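Plastocyanin (Adiantum capillus-veneris, PDB 1KDJ) carries electrons from the cytochrome b6-f complex to P700 of photosystem I, using a single bound copper ion. Local coordinates at residues Glu34-Gly46 and Ala52-Asp64. Sequence-based numbering, arbitrary orientation.
Sequences ETGHNIVFDIPAG and ASELKAASMDEND. With CU (copper (II) ion), chain B.
Strand 40-41, at the edge of its sheet, is joined to the end of helix 49-57 and the loop after it by hydrogen bonds around Ser59 and by apolar packing, and the contact runs from Ile43 on Ala52 to an Asn38-Asp64 hydrogen bond. Ser59 OG takes the Phe41 N-H in a nearly straight bond of 2.9 Å (170°) and donates to Leu55 O from above that carbonyl's plane; a water bridges the same hydroxyl to Phe41 O. With alanine in place of Ser59, Phe41 N would probably lose its acceptor, Leu55 O a donor and the water one of its two anchors. Next along the chain, Met60 N binds Ile39 O at 2.8 Å. Phe41 points its ring edge at Ala58 O, with CE2 3.4 Å from that oxygen, while Leu55 CD2 meets the ring obliquely. Leu55 sends its other methyl, CD1, against Pro44 CD (3.5 Å), and Ile43 CD1 rests on Leu55 CB. In this cupredoxin beta-sandwich the other side of the strand pairs with strand 81-86, through Val40 and Tyr86. Toward the copper, Asn38 CG sits between backbone N and carbonyl carbon (chi1 68°), which lets ND2 donate to Asp64 O at 3.1 Å while OD1 accepts from Thr88 N. Asn38 CB lies 3.7 Å from Met60 SD. The preceding His37 points its CB away from the loop, and its ND1 binds copper at 1.9 Å, with Cys87, His90 and Met95 completing the site.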
loop_
_atom_site.group_PDB
_atom_site.type_symbol
_atom_site.label_atom_id
_atom_site.label_comp_id
_atom_site.label_asym_id
_atom_site.label_seq_id
_atom_site.Cartn_x
_atom_site.Cartn_y
_atom_site.Cartn_z
ATOM N N GLU A 34 11.961 -8.494 9.386
ATOM C CA GLU A 34 11.106 -9.197 10.305
ATOM C C GLU A 34 9.985 -8.389 10.933
ATOM O O GLU A 34 9.075 -8.990 11.506
ATOM C CB GLU A 34 11.969 -9.804 11.385
ATOM C CG GLU A 34 12.055 -11.309 11.158
ATOM C CD GLU A 34 12.793 -11.710 9.890
ATOM O OE1 GLU A 34 13.989 -11.399 9.811
ATOM O OE2 GLU A 34 12.183 -12.316 8.997
ATOM N N THR A 35 10.005 -7.059 10.901
ATOM C CA THR A 35 8.892 -6.274 11.403
ATOM C C THR A 35 7.676 -6.465 10.450
ATOM O O THR A 35 7.823 -6.264 9.238
ATOM C CB THR A 35 9.341 -4.827 11.441
ATOM O OG1 THR A 35 10.549 -4.769 12.205
ATOM C CG2 THR A 35 8.301 -3.934 12.034
ATOM N N GLY A 36 6.504 -6.904 10.936
ATOM C CA GLY A 36 5.304 -7.047 10.131
ATOM C C GLY A 36 4.788 -5.664 9.822
ATOM O O GLY A 36 4.991 -4.643 10.505
ATOM N N HIS A 37 4.089 -5.552 8.697
ATOM C CA HIS A 37 3.580 -4.264 8.221
ATOM C C HIS A 37 2.331 -4.554 7.417
ATOM O O HIS A 37 2.116 -5.700 7.042
ATOM C CB HIS A 37 4.546 -3.554 7.248
ATOM C CG HIS A 37 5.884 -3.136 7.847
ATOM N ND1 HIS A 37 5.922 -2.033 8.573
ATOM C CD2 HIS A 37 7.116 -3.717 7.670
ATOM C CE1 HIS A 37 7.210 -1.886 8.868
ATOM N NE2 HIS A 37 7.886 -2.879 8.328
ATOM N N ASN A 38 1.532 -3.556 7.095
ATOM C CA ASN A 38 0.477 -3.832 6.108
ATOM C C ASN A 38 0.278 -2.598 5.220
ATOM O O ASN A 38 1.034 -1.620 5.334
ATOM C CB ASN A 38 -0.870 -4.207 6.811
ATOM C CG ASN A 38 -1.559 -3.118 7.570
ATOM O OD1 ASN A 38 -1.211 -1.952 7.719
ATOM N ND2 ASN A 38 -2.621 -3.531 8.211
ATOM N N ILE A 39 -0.742 -2.607 4.354
ATOM C CA ILE A 39 -0.964 -1.506 3.417
ATOM C C ILE A 39 -2.465 -1.259 3.385
ATOM O O ILE A 39 -3.196 -2.180 3.022
ATOM C CB ILE A 39 -0.543 -1.843 1.944
ATOM C CG1 ILE A 39 0.957 -2.232 1.864
ATOM C CG2 ILE A 39 -0.859 -0.612 1.042
ATOM C CD1 ILE A 39 1.320 -3.712 2.178
ATOM N N VAL A 40 -2.836 -0.049 3.703
ATOM C CA VAL A 40 -4.216 0.402 3.679
ATOM C C VAL A 40 -4.235 1.723 2.938
ATOM O O VAL A 40 -3.474 2.638 3.258
ATOM C CB VAL A 40 -4.764 0.594 5.144
ATOM C CG1 VAL A 40 -6.196 1.114 5.136
ATOM C CG2 VAL A 40 -4.752 -0.736 5.853
ATOM N N PHE A 41 -5.173 1.856 1.982
ATOM C CA PHE A 41 -5.335 3.089 1.231
ATOM C C PHE A 41 -6.210 4.078 1.939
ATOM O O PHE A 41 -7.205 3.682 2.527
ATOM C CB PHE A 41 -5.938 2.804 -0.166
ATOM C CG PHE A 41 -4.874 2.372 -1.176
ATOM C CD1 PHE A 41 -4.172 3.345 -1.865
ATOM C CD2 PHE A 41 -4.577 1.050 -1.352
ATOM C CE1 PHE A 41 -3.164 2.970 -2.730
ATOM C CE2 PHE A 41 -3.567 0.687 -2.217
ATOM C CZ PHE A 41 -2.862 1.643 -2.903
ATOM N N ASP A 42 -5.848 5.345 1.933
ATOM C CA ASP A 42 -6.691 6.434 2.387
ATOM C C ASP A 42 -7.805 6.653 1.365
ATOM O O ASP A 42 -7.551 6.604 0.157
ATOM C CB ASP A 42 -5.951 7.717 2.446
ATOM C CG ASP A 42 -5.831 8.338 3.812
ATOM O OD1 ASP A 42 -6.748 8.243 4.635
ATOM O OD2 ASP A 42 -4.790 8.937 4.046
ATOM N N ILE A 43 -9.041 6.926 1.762
ATOM C CA ILE A 43 -10.108 7.154 0.781
ATOM C C ILE A 43 -10.214 8.664 0.669
ATOM O O ILE A 43 -10.439 9.289 1.702
ATOM C CB ILE A 43 -11.473 6.596 1.250
ATOM C CG1 ILE A 43 -11.384 5.134 1.679
ATOM C CG2 ILE A 43 -12.469 6.801 0.103
ATOM C CD1 ILE A 43 -10.926 4.152 0.612
ATOM N N PRO A 44 -10.034 9.331 -0.482
ATOM C CA PRO A 44 -10.119 10.775 -0.583
ATOM C C PRO A 44 -11.535 11.238 -0.232
ATOM O O PRO A 44 -12.547 10.558 -0.468
ATOM C CB PRO A 44 -9.710 11.063 -2.001
ATOM C CG PRO A 44 -8.983 9.814 -2.452
ATOM C CD PRO A 44 -9.810 8.733 -1.785
ATOM N N ALA A 45 -11.621 12.415 0.375
ATOM C CA ALA A 45 -12.925 12.919 0.766
ATOM C C ALA A 45 -13.633 13.333 -0.522
ATOM O O ALA A 45 -13.083 13.921 -1.468
ATOM C CB ALA A 45 -12.797 14.129 1.682
ATOM N N GLY A 46 -14.858 12.842 -0.588
ATOM C CA GLY A 46 -15.714 13.151 -1.721
ATOM C C GLY A 46 -15.447 12.255 -2.913
ATOM O O GLY A 46 -16.032 12.475 -3.976
ATOM N N ALA A 52 -13.941 4.681 -3.980
ATOM C CA ALA A 52 -13.948 4.219 -2.601
ATOM C C ALA A 52 -13.952 2.706 -2.553
ATOM O O ALA A 52 -13.157 2.111 -1.804
ATOM C CB ALA A 52 -15.174 4.719 -1.860
ATOM N N SER A 53 -14.759 2.029 -3.393
ATOM C CA SER A 53 -14.754 0.583 -3.381
ATOM C C SER A 53 -13.476 -0.004 -3.918
ATOM O O SER A 53 -13.015 -1.028 -3.408
ATOM C CB SER A 53 -15.924 0.029 -4.185
ATOM O OG SER A 53 -17.157 0.523 -3.640
ATOM N N GLU A 54 -12.862 0.626 -4.920
ATOM C CA GLU A 54 -11.618 0.086 -5.451
ATOM C C GLU A 54 -10.506 0.136 -4.431
ATOM O O GLU A 54 -9.747 -0.811 -4.318
ATOM C CB GLU A 54 -11.051 0.852 -6.601
ATOM C CG GLU A 54 -11.665 0.747 -7.947
ATOM C CD GLU A 54 -10.755 1.533 -8.856
ATOM O OE1 GLU A 54 -10.692 2.752 -8.744
ATOM O OE2 GLU A 54 -10.093 0.884 -9.638
ATOM N N LEU A 55 -10.419 1.265 -3.750
ATOM C CA LEU A 55 -9.396 1.505 -2.748
ATOM C C LEU A 55 -9.567 0.560 -1.558
ATOM O O LEU A 55 -8.574 -0.032 -1.084
ATOM C CB LEU A 55 -9.482 2.951 -2.343
ATOM C CG LEU A 55 -9.084 4.031 -3.379
ATOM C CD1 LEU A 55 -9.198 5.394 -2.765
ATOM C CD2 LEU A 55 -7.631 3.817 -3.837
ATOM N N LYS A 56 -10.817 0.322 -1.100
ATOM C CA LYS A 56 -11.059 -0.672 -0.039
ATOM C C LYS A 56 -10.627 -2.058 -0.495
ATOM O O LYS A 56 -9.963 -2.778 0.259
ATOM C CB LYS A 56 -12.548 -0.747 0.371
ATOM C CG LYS A 56 -12.760 0.588 0.993
ATOM C CD LYS A 56 -14.095 0.758 1.663
ATOM C CE LYS A 56 -13.789 1.016 3.139
ATOM N NZ LYS A 56 -13.241 -0.179 3.771
ATOM N N ALA A 57 -10.912 -2.450 -1.742
ATOM C CA ALA A 57 -10.498 -3.738 -2.259
ATOM C C ALA A 57 -8.983 -3.845 -2.429
ATOM O O ALA A 57 -8.423 -4.926 -2.505
ATOM C CB ALA A 57 -11.098 -3.984 -3.609
ATOM N N ALA A 58 -8.328 -2.711 -2.492
ATOM C CA ALA A 58 -6.891 -2.677 -2.681
ATOM C C ALA A 58 -6.207 -2.531 -1.321
ATOM O O ALA A 58 -4.993 -2.303 -1.269
ATOM C CB ALA A 58 -6.512 -1.475 -3.576
ATOM N N SER A 59 -6.955 -2.595 -0.208
ATOM C CA SER A 59 -6.368 -2.426 1.095
ATOM C C SER A 59 -6.383 -3.724 1.849
ATOM O O SER A 59 -7.204 -4.615 1.636
ATOM C CB SER A 59 -7.131 -1.421 1.860
ATOM O OG SER A 59 -7.096 -0.155 1.239
ATOM N N MET A 60 -5.358 -3.902 2.678
ATOM C CA MET A 60 -5.331 -5.029 3.600
ATOM C C MET A 60 -6.311 -4.717 4.717
ATOM O O MET A 60 -6.591 -3.584 5.104
ATOM C CB MET A 60 -3.952 -5.245 4.239
ATOM C CG MET A 60 -3.104 -6.001 3.252
ATOM S SD MET A 60 -1.362 -6.168 3.739
ATOM C CE MET A 60 -1.597 -7.525 4.863
ATOM N N ASP A 61 -6.824 -5.795 5.258
ATOM C CA ASP A 61 -7.743 -5.716 6.363
ATOM C C ASP A 61 -6.884 -5.204 7.514
ATOM O O ASP A 61 -5.806 -5.773 7.696
ATOM C CB ASP A 61 -8.249 -7.146 6.509
ATOM C CG ASP A 61 -9.298 -7.389 7.572
ATOM O OD1 ASP A 61 -9.960 -6.428 7.974
ATOM O OD2 ASP A 61 -9.444 -8.545 7.988
ATOM N N GLU A 62 -7.191 -4.200 8.330
ATOM C CA GLU A 62 -6.234 -3.807 9.362
ATOM C C GLU A 62 -5.956 -4.869 10.434
ATOM O O GLU A 62 -5.207 -4.623 11.371
ATOM C CB GLU A 62 -6.692 -2.518 10.044
ATOM C CG GLU A 62 -6.639 -1.300 9.113
ATOM C CD GLU A 62 -6.867 0.076 9.763
ATOM O OE1 GLU A 62 -7.411 0.136 10.882
ATOM O OE2 GLU A 62 -6.492 1.095 9.151
ATOM N N ASN A 63 -6.491 -6.092 10.363
ATOM C CA ASN A 63 -6.180 -7.172 11.304
ATOM C C ASN A 63 -5.289 -8.188 10.573
ATOM O O ASN A 63 -5.204 -9.384 10.865
ATOM C CB ASN A 63 -7.502 -7.820 11.756
ATOM C CG ASN A 63 -7.373 -9.031 12.686
ATOM O OD1 ASN A 63 -6.849 -8.942 13.798
ATOM N ND2 ASN A 63 -7.858 -10.202 12.317
ATOM N N ASP A 64 -4.587 -7.696 9.563
ATOM C CA ASP A 64 -3.775 -8.503 8.675
ATOM C C ASP A 64 -2.401 -7.836 8.657
ATOM O O ASP A 64 -2.288 -6.604 8.650
ATOM C CB ASP A 64 -4.424 -8.461 7.313
ATOM C CG ASP A 64 -4.598 -9.785 6.626
ATOM O OD1 ASP A 64 -3.665 -10.200 5.929
ATOM O OD2 ASP A 64 -5.673 -10.377 6.777
HETATM CU CU CU B . 4.617 -0.817 9.304
HETATM O O HOH W 1 -9.175 1.616 2.696
#